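Local atomic coordinates of D-xylonate dehydratase (Caulobacter crescentus, PDB entry 5OYN), a protein that catalyses the dehydration of D-xylonate, and of D-gluconate with similar efficiency, in D-xylose degradation, using a [2Fe-2S] cluster and magnesium. Residues A462-W467 / S511-I516; A431-G436 / I456-G461; D111-Y116 / G580-A585; L520-T525 / A545-R550; G466-A471 / I568-A573. All blocks are in the same frame, centred on the assembly; numbering follows the deposited sequence.

Contact 1. Residues A462-W467 / S511-I516; sequences AGPIGW and SPESAI
Glu513 carries this contact with one carboxylate laid against the loop 462-467. Its CG stands between the backbone N and the carbonyl carbon, the crowded position (chi1 64°), and the chain runs out extended (chi2 -177°); the last torsion turns the carboxylate so that both oxygens reach consecutive backbone N-H groups. OE2 accepts from Ile465 N at 2.8 Å and OE1 from Gly466 N, also at 2.8 Å. Each oxygen uses its syn lone pair, a two-pronged grip; Gln575 NE2 also binds OE2. Residues 464-467 have helical backbone angles, and the N-H groups gathered there would probably favour the ionised carboxylate. OE1 also lies 3.3 Å from Gly463 CA, where a side chain would collide with it. Ile465 CG1, anti to the carbonyl carbon and beside the backbone N (chi1 -54°), comes 3.2 Å from Glu513 OE2 and 4.0 Å from Ile516 CG2, crossing the carboxyl arm at about a right angle. Ala515 CB rests on Gly466 CA at 3.8 Å. The two loops meet beyond the ends of strands 455-460 and 507-511; Asp495, after strand 492-494, binds the backbone N of both Ala462 and Ser514, and Arg570 of helix 564-572 takes the carbonyl of Ile465.

Contact 2. Residues A431-G436 / I456-G461; sequences AIVFDG and ILVIRG
Two neighbouring parallel strands of a mixed sheet meet here in a buried contact, residues 431-435 alongside 456-460, with a closest axis approach of 4.6 Å and 25° between their directions. Four backbone hydrogen bonds alternate across the pair: Ile432 N to Ile456 O, Val458 N to Ile432 O, Phe434 N to Val458 O at 2.8 Å, and Arg460 N to Phe434 O at 3.0 Å, the last nearly along the C=O axis. One face carries Ile432, Leu457, Phe434 and Ile459. There Leu457 CD2 approaches Ile432 CB at 3.9 Å and the edge of the Phe434 ring at CE2, while Ile459 CD1 extends to Gly436 O. The other face bears Ala431, Val433, Ile456 and Val458, with Val433 CG2 beside Val458 CB at 4.1 Å. Arg460 ends this face: bent at chi2 (147°), it grips Asp435 side-on, NE to OD1 at 2.6 Å in the guanidinium plane and NH2 to OD2 at 3.2 Å. Val433 CG1 covers one guanidinium face, and NH1 turns to the carbonyls of Leu520 and Leu523, so the NE/NH2 side and NH1 of the guanidinium all have partners. Phe434 also meets Tyr440 edge-to-face, and its side chain packs on helix 436-443. Strand 426-435, that helix and strand 455-460 form a beta-alpha-beta unit, of which this side-by-side parallel pairing is characteristic.

Contact 3. Residues D111-Y116 / G580-A585; sequences DRNLSY and GVLEFA
The polar part of this contact is a relay through Asn113. Its CG lies anti to the carbonyl carbon (chi1 -74°), which directs the amide at the segment 580-585: ND2 donates to Gly580 O at 2.9 Å, nearly straight (161°) and within both the amide and the carbonyl plane. The other end of the amide is held as well, since Arg112 NH2 donates to Asn113 OD1 at 3.1 Å on a lone pair; donor and acceptor duties together fix the amide's rotation. Arg112 reaches this point through a bend at chi3 (83°), and its strongest partner is Gly579 O, with His292 ND1 accepting from NH1.

Packing contacts flank the amide. Asn113 and Leu582 slide past each other in opposite directions, CB to CG at 3.9 Å. A methyl of Val581, CG1, rests against the guanidinium, 3.9 Å from Arg112 NH2. One turn further along the helix, Tyr116 CE2 touches Ala585 CB at 4.1 Å, while the phenol OH is hydrogen-bonded to Thr150 OG1 of helix 141-151. Pro564 of the second subunit packs against both Tyr116 and Ala585.

The arrangement fastens a C-terminal turn, running into helix 583-586, onto helix 109-125 of the N-terminal family region. With the Arg112 side chain about 10 Å from the bound magnesium ion, it belongs to the packing just outside the metal and cluster site of an IlvD/Edd dehydratase.

Contact 4. Residues L520-T525 / A545-R550; sequences LSWLRT and ATIAAR
Arg550 NH1 is the best-held polar atom, with two partners: it donates to Trp522 O at 2.5 Å, the acceptor lying in the guanidinium plane, and it forms a salt bridge with Asp527 OD1. Asp527 OD1 also takes the backbone N of Arg524, tying both sides to one carboxylate. The Arg550 chain bends at chi2 (-127°) to bring the guanidinium there, and Arg524 CG sits over one of its faces, 3.2 Å from NH1. Arg524 turns its own NH1 back on its loop, to Ser521 O at 2.9 Å and Leu523 O at 3.0 Å, with its NE 4.7 Å from Arg550 NH1; the like charges are probably offset by Asp527. Alongside, Ile547 covers the Trp522 ring in a CH-pi contact, CG1 standing 4.0 Å from the centroid of the six-membered ring, and Trp522 CB meets Arg550 CB at 3.8 Å. An alanine in place of Arg550 would lose both NH1 partners and the cover on Arg524, and would probably loosen helix 544-551 from the loop. That helix follows the antiparallel strands 528-532 and 537-540, whereas Leu523 of the loop packs on strands 426-435 and 455-460.

Contact 5. Residues G466-A471 / I568-A573; sequences GWPGSA and IYRAHA
Two torsions set the approach of helix 564-572 to the loop 466-471: Tyr569 carries its CG anti to the backbone N (chi1 -175°), and Arg570 runs extended from CG to NE (chi3 164°), so that the ring and the guanidinium both reach the loop. Arg570 crosses the Pro468 ring at about a right angle, with CG of the proline over one guanidinium face; Arg570 NE lies 3.7 Å from Pro468 CB. Its NH2 meets Gly466 O at 3.1 Å in a weak, bent hydrogen bond (127°), the acceptor near the guanidinium plane. The stronger bond is made by NE, to the carbonyl of Ile465; NH2 also donates to Pro559 O, and NH1 to Thr561 OG1. Tyr569 lies against Gly469, its CE2 3.4 Å from Gly469 N and 3.5 Å from Gly469 CA, while Ala573 CB sits over the centre of one ring face. A cis peptide bond precedes Pro468 and turns the chain there. The indole of Trp467 takes no part in this packing and forms a cation-pi pair with Arg597 of the second subunit. An alanine in place of Arg570 would remove every one of these guanidinium bonds and the cover on Pro468, and would probably leave the turn at 465-468 less firmly attached to the helix. In chemical terms, one cation gathers main-chain carbonyls of separate segments, and the flat side of the guanidinium takes the proline; the charge thus appears to be met by dipoles and a hydroxyl.

Contacts 2, 3 and 5 are buried, whereas contacts 1 and 4 are only partly so, and contact 4 lies away from the active site. Contacts 1 and 5 start from the same stretch, sharing Gly466 and Trp467, and hold it from two sides, a carboxylate on its N-H groups and a guanidinium on its carbonyls. Contact 4 adjoins contact 2 through the loop that Arg460 binds, but fastens that loop to the peripheral helix 544-551 by arginine and CH-pi contacts rather than by sheet bonds. Contact 3, where an amide does the work, lies beside contact 5: Asn113 packs on Tyr569, and contacts 3 and 5 each touch the second subunit. Contact 3 alone ties in the N-terminal half of the chain.

Contact 1. Residues A462-W467 / S511-I516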
# COMPACT_ATOMS: atom_id res chain seq x y z
N ALA A 462 -13.46 40.01 -7.00
CA ALA A 462 -13.27 38.57 -6.98
C ALA A 462 -12.38 38.08 -8.12
O ALA A 462 -12.45 36.91 -8.51
CB ALA A 462 -14.62 37.85 -7.00
N GLY A 463 -11.54 38.95 -8.65
CA GLY A 463 -10.67 38.56 -9.73
C GLY A 463 -9.33 38.11 -9.20
O GLY A 463 -9.09 38.05 -7.99
N PRO A 464 -8.42 37.79 -10.13
CA PRO A 464 -7.09 37.29 -9.72
C PRO A 464 -6.38 38.17 -8.71
O PRO A 464 -5.62 37.66 -7.88
CB PRO A 464 -6.32 37.24 -11.05
CG PRO A 464 -7.38 37.06 -12.10
CD PRO A 464 -8.65 37.68 -11.58
N ILE A 465 -6.59 39.49 -8.76
CA ILE A 465 -5.90 40.40 -7.86
C ILE A 465 -6.75 40.70 -6.64
O ILE A 465 -6.25 40.75 -5.51
CB ILE A 465 -5.52 41.69 -8.62
CG1 ILE A 465 -4.71 41.36 -9.88
CG2 ILE A 465 -4.75 42.64 -7.72
CD1 ILE A 465 -3.33 40.80 -9.60
N GLY A 466 -8.05 40.90 -6.84
CA GLY A 466 -8.90 41.36 -5.76
C GLY A 466 -9.05 40.36 -4.62
O GLY A 466 -9.06 40.74 -3.45
N TRP A 467 -9.14 39.06 -4.96
CA TRP A 467 -9.58 38.07 -3.98
C TRP A 467 -8.50 37.70 -2.95
O TRP A 467 -8.78 37.73 -1.74
CB TRP A 467 -10.10 36.83 -4.69
CG TRP A 467 -10.96 35.97 -3.82
CD1 TRP A 467 -10.60 34.79 -3.23
CD2 TRP A 467 -12.31 36.23 -3.41
NE1 TRP A 467 -11.64 34.30 -2.49
CE2 TRP A 467 -12.71 35.16 -2.59
CE3 TRP A 467 -13.22 37.25 -3.67
CZ2 TRP A 467 -13.98 35.08 -2.02
CZ3 TRP A 467 -14.48 37.18 -3.11
CH2 TRP A 467 -14.85 36.10 -2.29
N SER A 511 -12.71 41.00 -17.47
CA SER A 511 -11.38 41.58 -17.48
C SER A 511 -11.40 42.93 -18.20
O SER A 511 -12.08 43.07 -19.22
CB SER A 511 -10.38 40.63 -18.16
OG SER A 511 -10.63 39.29 -17.79
N PRO A 512 -10.68 43.94 -17.68
CA PRO A 512 -9.91 43.80 -16.44
C PRO A 512 -10.80 43.93 -15.21
O PRO A 512 -11.82 44.63 -15.26
CB PRO A 512 -8.89 44.94 -16.52
CG PRO A 512 -9.41 45.89 -17.61
CD PRO A 512 -10.65 45.31 -18.21
N GLU A 513 -10.43 43.26 -14.13
CA GLU A 513 -11.26 43.22 -12.94
C GLU A 513 -11.34 44.60 -12.30
O GLU A 513 -10.53 45.49 -12.56
CB GLU A 513 -10.71 42.21 -11.93
CG GLU A 513 -9.35 42.60 -11.42
CD GLU A 513 -8.75 41.59 -10.48
OE1 GLU A 513 -9.27 41.48 -9.34
OE2 GLU A 513 -7.76 40.94 -10.88
N SER A 514 -12.33 44.75 -11.42
CA SER A 514 -12.48 45.97 -10.64
C SER A 514 -11.17 46.41 -10.00
O SER A 514 -10.72 47.54 -10.18
CB SER A 514 -13.57 45.77 -9.58
OG SER A 514 -13.37 46.61 -8.46
N ALA A 515 -10.51 45.50 -9.28
CA ALA A 515 -9.41 45.89 -8.41
C ALA A 515 -8.19 46.45 -9.15
O ALA A 515 -7.26 46.93 -8.48
CB ALA A 515 -8.97 44.70 -7.55
N ILE A 516 -8.14 46.39 -10.48
CA ILE A 516 -7.07 47.08 -11.18
C ILE A 516 -7.67 48.16 -12.07
O ILE A 516 -7.09 48.54 -13.09
CB ILE A 516 -6.17 46.11 -11.97
CG1 ILE A 516 -6.94 45.39 -13.07
CG2 ILE A 516 -5.49 45.14 -11.04
CD1 ILE A 516 -6.04 44.99 -14.24

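Contact 2. Residues A431-G436 / I456-G461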
# COMPACT_ATOMS: atom_id res chain seq x y z
N ALA A 431 -28.57 47.55 -11.63
CA ALA A 431 -27.45 46.90 -10.97
C ALA A 431 -27.62 46.89 -9.45
O ALA A 431 -27.97 47.91 -8.85
CB ALA A 431 -26.15 47.59 -11.35
N ILE A 432 -27.38 45.74 -8.83
CA ILE A 432 -27.24 45.60 -7.38
C ILE A 432 -25.82 45.11 -7.15
O ILE A 432 -25.52 43.93 -7.37
CB ILE A 432 -28.27 44.63 -6.79
CG1 ILE A 432 -29.65 44.87 -7.41
CG2 ILE A 432 -28.29 44.75 -5.27
CD1 ILE A 432 -30.39 46.06 -6.84
N VAL A 433 -24.94 46.00 -6.70
CA VAL A 433 -23.50 45.75 -6.65
C VAL A 433 -23.09 45.32 -5.25
O VAL A 433 -23.54 45.89 -4.25
CB VAL A 433 -22.72 47.00 -7.09
CG1 VAL A 433 -21.21 46.73 -7.08
CG2 VAL A 433 -23.18 47.43 -8.47
N PHE A 434 -22.23 44.30 -5.19
CA PHE A 434 -21.69 43.79 -3.93
C PHE A 434 -20.18 43.73 -4.02
O PHE A 434 -19.62 43.41 -5.07
CB PHE A 434 -22.24 42.41 -3.62
CG PHE A 434 -23.72 42.35 -3.59
CD1 PHE A 434 -24.42 42.80 -2.47
CD2 PHE A 434 -24.43 41.84 -4.66
CE1 PHE A 434 -25.80 42.75 -2.43
CE2 PHE A 434 -25.81 41.78 -4.62
CZ PHE A 434 -26.50 42.24 -3.50
N ASP A 435 -19.52 44.03 -2.91
CA ASP A 435 -18.06 44.04 -2.88
C ASP A 435 -17.59 42.76 -2.19
O ASP A 435 -17.27 42.73 -1.00
CB ASP A 435 -17.54 45.30 -2.20
CG ASP A 435 -17.40 46.47 -3.17
OD1 ASP A 435 -16.37 46.53 -3.89
OD2 ASP A 435 -18.34 47.30 -3.23
N GLY A 436 -17.56 41.68 -2.97
CA GLY A 436 -17.14 40.39 -2.48
C GLY A 436 -18.31 39.52 -2.07
O GLY A 436 -19.48 39.92 -2.12
N ILE A 456 -30.07 43.18 -11.79
CA ILE A 456 -28.96 42.31 -12.17
C ILE A 456 -27.93 42.34 -11.04
O ILE A 456 -27.43 43.40 -10.66
CB ILE A 456 -28.32 42.72 -13.51
CG1 ILE A 456 -27.02 41.95 -13.75
CG2 ILE A 456 -28.08 44.23 -13.58
CD1 ILE A 456 -26.55 42.00 -15.17
N LEU A 457 -27.63 41.16 -10.48
CA LEU A 457 -26.74 41.09 -9.33
C LEU A 457 -25.29 41.10 -9.79
O LEU A 457 -24.89 40.34 -10.67
CB LEU A 457 -27.05 39.85 -8.50
CG LEU A 457 -28.54 39.72 -8.16
CD1 LEU A 457 -28.87 38.32 -7.64
CD2 LEU A 457 -29.00 40.80 -7.18
N VAL A 458 -24.51 42.00 -9.20
CA VAL A 458 -23.16 42.28 -9.64
C VAL A 458 -22.24 42.11 -8.44
O VAL A 458 -22.56 42.57 -7.34
CB VAL A 458 -23.02 43.70 -10.25
CG1 VAL A 458 -21.57 44.03 -10.56
CG2 VAL A 458 -23.86 43.83 -11.50
N ILE A 459 -21.11 41.45 -8.66
CA ILE A 459 -20.12 41.24 -7.62
C ILE A 459 -18.76 41.64 -8.17
O ILE A 459 -18.46 41.38 -9.34
CB ILE A 459 -20.12 39.77 -7.13
CG1 ILE A 459 -19.10 39.56 -6.01
CG2 ILE A 459 -19.86 38.81 -8.29
CD1 ILE A 459 -19.47 38.44 -5.07
N ARG A 460 -17.96 42.31 -7.35
CA ARG A 460 -16.66 42.81 -7.78
C ARG A 460 -15.63 42.58 -6.68
O ARG A 460 -15.97 42.40 -5.51
CB ARG A 460 -16.71 44.31 -8.14
CG ARG A 460 -17.15 45.21 -6.99
CD ARG A 460 -16.47 46.58 -7.01
NE ARG A 460 -17.19 47.51 -6.15
CZ ARG A 460 -18.00 48.48 -6.58
NH1 ARG A 460 -18.19 48.66 -7.88
NH2 ARG A 460 -18.62 49.27 -5.71
N GLY A 461 -14.36 42.62 -7.08
CA GLY A 461 -13.26 42.31 -6.20
C GLY A 461 -12.91 40.84 -6.11
O GLY A 461 -12.13 40.45 -5.23

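Contact 3. Residues D111-Y116 / G580-A585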
# COMPACT_ATOMS: atom_id res chain seq x y z
N ASP A 111 -3.59 28.02 -6.60
CA ASP A 111 -2.65 26.92 -6.54
C ASP A 111 -2.19 26.42 -7.90
O ASP A 111 -1.12 25.81 -7.99
CB ASP A 111 -3.26 25.76 -5.75
CG ASP A 111 -3.24 26.02 -4.25
OD1 ASP A 111 -2.29 26.72 -3.81
OD2 ASP A 111 -4.14 25.55 -3.53
N ARG A 112 -2.97 26.69 -8.96
CA ARG A 112 -2.61 26.15 -10.26
C ARG A 112 -1.23 26.63 -10.68
O ARG A 112 -0.41 25.83 -11.16
CB ARG A 112 -3.65 26.55 -11.29
CG ARG A 112 -3.44 25.88 -12.62
CD ARG A 112 -4.15 26.63 -13.72
NE ARG A 112 -3.33 27.74 -14.18
CZ ARG A 112 -3.80 28.80 -14.82
NH1 ARG A 112 -5.10 28.92 -15.07
NH2 ARG A 112 -2.97 29.75 -15.20
N ASN A 113 -0.94 27.91 -10.48
CA ASN A 113 0.35 28.43 -10.90
C ASN A 113 1.46 27.96 -9.96
O ASN A 113 2.57 27.64 -10.42
CB ASN A 113 0.29 29.96 -10.97
CG ASN A 113 -0.50 30.46 -12.20
OD1 ASN A 113 -0.60 29.78 -13.22
ND2 ASN A 113 -1.05 31.67 -12.10
N LEU A 114 1.17 27.88 -8.66
CA LEU A 114 2.15 27.37 -7.69
C LEU A 114 2.50 25.92 -7.97
O LEU A 114 3.66 25.52 -7.90
CB LEU A 114 1.62 27.54 -6.27
CG LEU A 114 2.47 26.98 -5.13
CD1 LEU A 114 3.89 27.50 -5.17
CD2 LEU A 114 1.83 27.29 -3.78
N SER A 115 1.50 25.09 -8.27
CA SER A 115 1.78 23.72 -8.66
C SER A 115 2.57 23.68 -9.96
O SER A 115 3.51 22.88 -10.11
CB SER A 115 0.47 22.94 -8.76
OG SER A 115 0.66 21.59 -9.14
N TYR A 116 2.22 24.55 -10.91
CA TYR A 116 2.95 24.65 -12.17
C TYR A 116 4.44 24.85 -11.93
O TYR A 116 5.27 24.11 -12.49
CB TYR A 116 2.38 25.82 -12.99
CG TYR A 116 3.31 26.31 -14.09
CD1 TYR A 116 3.40 25.62 -15.30
CD2 TYR A 116 4.09 27.45 -13.92
CE1 TYR A 116 4.26 26.05 -16.30
CE2 TYR A 116 4.96 27.88 -14.92
CZ TYR A 116 5.03 27.18 -16.10
OH TYR A 116 5.88 27.61 -17.10
N GLY A 580 -5.06 34.14 -16.34
CA GLY A 580 -4.49 34.32 -15.02
C GLY A 580 -3.16 33.60 -14.82
O GLY A 580 -2.99 32.84 -13.86
N VAL A 581 -2.25 33.81 -15.77
CA VAL A 581 -0.96 33.13 -15.77
C VAL A 581 0.06 34.00 -15.06
O VAL A 581 -0.11 35.22 -14.91
CB VAL A 581 -0.49 32.80 -17.20
CG1 VAL A 581 -1.60 32.12 -17.98
CG2 VAL A 581 -0.03 34.06 -17.90
N LEU A 582 1.14 33.37 -14.60
CA LEU A 582 2.35 34.09 -14.20
C LEU A 582 2.95 34.69 -15.47
O LEU A 582 3.55 33.98 -16.28
CB LEU A 582 3.33 33.16 -13.50
CG LEU A 582 2.82 32.64 -12.16
CD1 LEU A 582 3.92 31.87 -11.42
CD2 LEU A 582 2.31 33.81 -11.34
N GLU A 583 2.76 36.00 -15.64
CA GLU A 583 3.04 36.64 -16.92
C GLU A 583 4.52 36.52 -17.30
O GLU A 583 4.86 36.30 -18.47
CB GLU A 583 2.59 38.09 -16.87
CG GLU A 583 2.63 38.79 -18.21
CD GLU A 583 1.40 38.52 -19.06
OE1 GLU A 583 0.32 39.05 -18.72
OE2 GLU A 583 1.52 37.79 -20.06
N PHE A 584 5.42 36.64 -16.32
CA PHE A 584 6.84 36.44 -16.61
C PHE A 584 7.13 35.03 -17.12
O PHE A 584 8.12 34.83 -17.83
CB PHE A 584 7.67 36.72 -15.36
CG PHE A 584 7.73 35.56 -14.41
CD1 PHE A 584 6.80 35.45 -13.38
CD2 PHE A 584 8.70 34.58 -14.55
CE1 PHE A 584 6.84 34.38 -12.50
CE2 PHE A 584 8.74 33.50 -13.67
CZ PHE A 584 7.81 33.40 -12.65
N ALA A 585 6.30 34.05 -16.75
CA ALA A 585 6.66 32.65 -16.95
C ALA A 585 6.41 32.17 -18.37
O ALA A 585 7.08 31.23 -18.81
CB ALA A 585 5.90 31.77 -15.96

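Contact 4. Residues L520-T525 / A545-R550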
# COMPACT_ATOMS: atom_id res chain seq x y z
N LEU A 520 -15.86 47.82 -13.78
CA LEU A 520 -16.67 47.52 -12.61
C LEU A 520 -16.24 48.30 -11.37
O LEU A 520 -16.95 48.28 -10.37
CB LEU A 520 -16.63 46.01 -12.32
CG LEU A 520 -17.52 45.16 -13.24
CD1 LEU A 520 -17.37 43.68 -12.93
CD2 LEU A 520 -18.98 45.58 -13.16
N SER A 521 -15.10 49.01 -11.42
CA SER A 521 -14.67 49.77 -10.25
C SER A 521 -15.55 50.97 -9.99
O SER A 521 -15.69 51.40 -8.84
CB SER A 521 -13.21 50.21 -10.38
OG SER A 521 -12.86 50.50 -11.72
N TRP A 522 -16.18 51.53 -11.03
CA TRP A 522 -16.99 52.73 -10.87
C TRP A 522 -18.48 52.49 -10.91
O TRP A 522 -19.25 53.42 -10.63
CB TRP A 522 -16.61 53.80 -11.92
CG TRP A 522 -16.54 53.37 -13.37
CD1 TRP A 522 -15.40 53.16 -14.12
CD2 TRP A 522 -17.64 53.15 -14.27
NE1 TRP A 522 -15.73 52.82 -15.41
CE2 TRP A 522 -17.09 52.80 -15.53
CE3 TRP A 522 -19.02 53.21 -14.13
CZ2 TRP A 522 -17.90 52.50 -16.63
CZ3 TRP A 522 -19.82 52.92 -15.23
CH2 TRP A 522 -19.26 52.57 -16.46
N LEU A 523 -18.93 51.28 -11.23
CA LEU A 523 -20.36 51.00 -11.25
C LEU A 523 -20.95 51.11 -9.84
O LEU A 523 -20.27 50.85 -8.84
CB LEU A 523 -20.62 49.62 -11.84
CG LEU A 523 -22.02 49.01 -11.80
CD1 LEU A 523 -22.82 49.35 -13.06
CD2 LEU A 523 -21.88 47.52 -11.69
N ARG A 524 -22.20 51.55 -9.77
CA ARG A 524 -22.85 51.75 -8.48
C ARG A 524 -24.27 51.22 -8.56
O ARG A 524 -24.90 51.24 -9.62
CB ARG A 524 -22.86 53.23 -8.06
CG ARG A 524 -21.52 53.94 -8.19
CD ARG A 524 -20.61 53.64 -7.01
NE ARG A 524 -19.34 54.37 -7.08
CZ ARG A 524 -18.17 53.80 -7.39
NH1 ARG A 524 -18.12 52.50 -7.67
NH2 ARG A 524 -17.06 54.53 -7.43
N THR A 525 -24.76 50.72 -7.43
CA THR A 525 -26.12 50.20 -7.35
C THR A 525 -27.11 51.24 -7.87
O THR A 525 -26.92 52.44 -7.71
CB THR A 525 -26.44 49.80 -5.91
OG1 THR A 525 -25.46 48.84 -5.46
CG2 THR A 525 -27.81 49.18 -5.78
N ALA A 545 -19.21 61.91 -18.21
CA ALA A 545 -18.87 62.88 -17.18
C ALA A 545 -19.00 62.26 -15.79
O ALA A 545 -18.08 62.35 -14.97
CB ALA A 545 -19.74 64.13 -17.32
N THR A 546 -20.15 61.63 -15.50
CA THR A 546 -20.33 60.95 -14.23
C THR A 546 -19.28 59.86 -14.03
O THR A 546 -18.86 59.61 -12.90
CB THR A 546 -21.72 60.34 -14.12
OG1 THR A 546 -22.70 61.27 -14.60
CG2 THR A 546 -22.03 59.98 -12.68
N ILE A 547 -18.83 59.23 -15.12
CA ILE A 547 -17.88 58.13 -15.01
C ILE A 547 -16.60 58.60 -14.32
O ILE A 547 -16.17 58.01 -13.32
CB ILE A 547 -17.59 57.52 -16.39
CG1 ILE A 547 -18.75 56.63 -16.84
CG2 ILE A 547 -16.31 56.70 -16.37
CD1 ILE A 547 -18.49 55.89 -18.15
N ALA A 548 -15.99 59.68 -14.82
CA ALA A 548 -14.72 60.13 -14.26
C ALA A 548 -14.88 60.75 -12.88
O ALA A 548 -13.90 60.81 -12.12
CB ALA A 548 -14.04 61.12 -15.21
N ALA A 549 -16.08 61.22 -12.53
CA ALA A 549 -16.33 61.68 -11.17
C ALA A 549 -16.23 60.53 -10.18
O ALA A 549 -15.63 60.68 -9.10
CB ALA A 549 -17.71 62.34 -11.08
N ARG A 550 -16.80 59.37 -10.53
CA ARG A 550 -16.65 58.20 -9.69
C ARG A 550 -15.20 57.72 -9.66
O ARG A 550 -14.67 57.38 -8.60
CB ARG A 550 -17.58 57.08 -10.18
CG ARG A 550 -18.96 57.54 -10.61
CD ARG A 550 -20.05 56.76 -9.90
NE ARG A 550 -21.36 56.85 -10.56
CZ ARG A 550 -21.95 55.85 -11.20
NH1 ARG A 550 -21.36 54.66 -11.29
NH2 ARG A 550 -23.14 56.03 -11.76

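Contact 5. Residues G466-A471 / I568-A573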
# COMPACT_ATOMS: atom_id res chain seq x y z
N GLY A 466 -8.05 40.90 -6.84
CA GLY A 466 -8.90 41.36 -5.76
C GLY A 466 -9.05 40.36 -4.62
O GLY A 466 -9.06 40.74 -3.45
N TRP A 467 -9.14 39.06 -4.96
CA TRP A 467 -9.58 38.07 -3.98
C TRP A 467 -8.50 37.70 -2.95
O TRP A 467 -8.78 37.73 -1.74
CB TRP A 467 -10.10 36.83 -4.69
CG TRP A 467 -10.96 35.97 -3.82
CD1 TRP A 467 -10.60 34.79 -3.23
CD2 TRP A 467 -12.31 36.23 -3.41
NE1 TRP A 467 -11.64 34.30 -2.49
CE2 TRP A 467 -12.71 35.16 -2.59
CE3 TRP A 467 -13.22 37.25 -3.67
CZ2 TRP A 467 -13.98 35.08 -2.02
CZ3 TRP A 467 -14.48 37.18 -3.11
CH2 TRP A 467 -14.85 36.10 -2.29
N PRO A 468 -7.27 37.32 -3.36
CA PRO A 468 -6.63 37.12 -4.67
C PRO A 468 -6.86 35.73 -5.22
O PRO A 468 -7.36 34.89 -4.49
CB PRO A 468 -5.16 37.34 -4.38
CG PRO A 468 -4.99 36.90 -2.96
CD PRO A 468 -6.31 37.12 -2.26
N GLY A 469 -6.47 35.50 -6.47
CA GLY A 469 -6.89 34.32 -7.21
C GLY A 469 -8.38 34.42 -7.44
O GLY A 469 -9.12 34.63 -6.48
N SER A 470 -8.85 34.31 -8.67
CA SER A 470 -10.28 34.53 -8.90
C SER A 470 -11.10 33.51 -8.13
O SER A 470 -10.64 32.40 -7.84
CB SER A 470 -10.57 34.46 -10.39
OG SER A 470 -9.74 33.49 -11.01
N ALA A 471 -12.33 33.88 -7.77
CA ALA A 471 -13.17 33.07 -6.91
C ALA A 471 -14.50 32.72 -7.57
O ALA A 471 -15.06 33.50 -8.35
CB ALA A 471 -13.44 33.77 -5.58
N ILE A 568 3.44 37.01 -4.14
CA ILE A 568 3.96 36.66 -5.45
C ILE A 568 2.84 36.62 -6.47
O ILE A 568 2.96 37.19 -7.56
CB ILE A 568 4.70 35.31 -5.42
CG1 ILE A 568 5.99 35.43 -4.62
CG2 ILE A 568 4.95 34.82 -6.84
CD1 ILE A 568 6.33 34.16 -3.87
N TYR A 569 1.73 35.95 -6.13
CA TYR A 569 0.64 35.81 -7.09
C TYR A 569 0.10 37.18 -7.51
O TYR A 569 -0.02 37.47 -8.71
CB TYR A 569 -0.49 34.96 -6.51
CG TYR A 569 -1.61 34.67 -7.49
CD1 TYR A 569 -1.55 33.56 -8.33
CD2 TYR A 569 -2.73 35.50 -7.57
CE1 TYR A 569 -2.57 33.28 -9.23
CE2 TYR A 569 -3.76 35.23 -8.48
CZ TYR A 569 -3.67 34.12 -9.31
OH TYR A 569 -4.69 33.84 -10.21
N ARG A 570 -0.21 38.03 -6.54
CA ARG A 570 -0.71 39.36 -6.86
C ARG A 570 0.30 40.14 -7.69
O ARG A 570 -0.09 40.99 -8.50
CB ARG A 570 -1.06 40.10 -5.57
CG ARG A 570 -2.53 40.00 -5.22
CD ARG A 570 -2.83 40.60 -3.87
NE ARG A 570 -4.26 40.85 -3.71
CZ ARG A 570 -4.82 41.23 -2.57
NH1 ARG A 570 -4.08 41.40 -1.48
NH2 ARG A 570 -6.14 41.43 -2.52
N ALA A 571 1.59 39.84 -7.55
CA ALA A 571 2.61 40.57 -8.31
C ALA A 571 2.64 40.16 -9.78
O ALA A 571 2.69 41.03 -10.65
CB ALA A 571 3.98 40.38 -7.66
N HIS A 572 2.61 38.86 -10.08
CA HIS A 572 2.87 38.39 -11.44
C HIS A 572 1.66 37.81 -12.17
O HIS A 572 1.77 37.47 -13.35
CB HIS A 572 3.99 37.34 -11.42
CG HIS A 572 5.25 37.81 -10.77
ND1 HIS A 572 6.33 38.27 -11.50
CD2 HIS A 572 5.62 37.88 -9.47
CE1 HIS A 572 7.31 38.60 -10.67
NE2 HIS A 572 6.90 38.38 -9.44
N ALA A 573 0.51 37.68 -11.52
CA ALA A 573 -0.65 37.07 -12.17
C ALA A 573 -1.31 38.04 -13.16
O ALA A 573 -1.57 39.20 -12.83
CB ALA A 573 -1.68 36.62 -11.13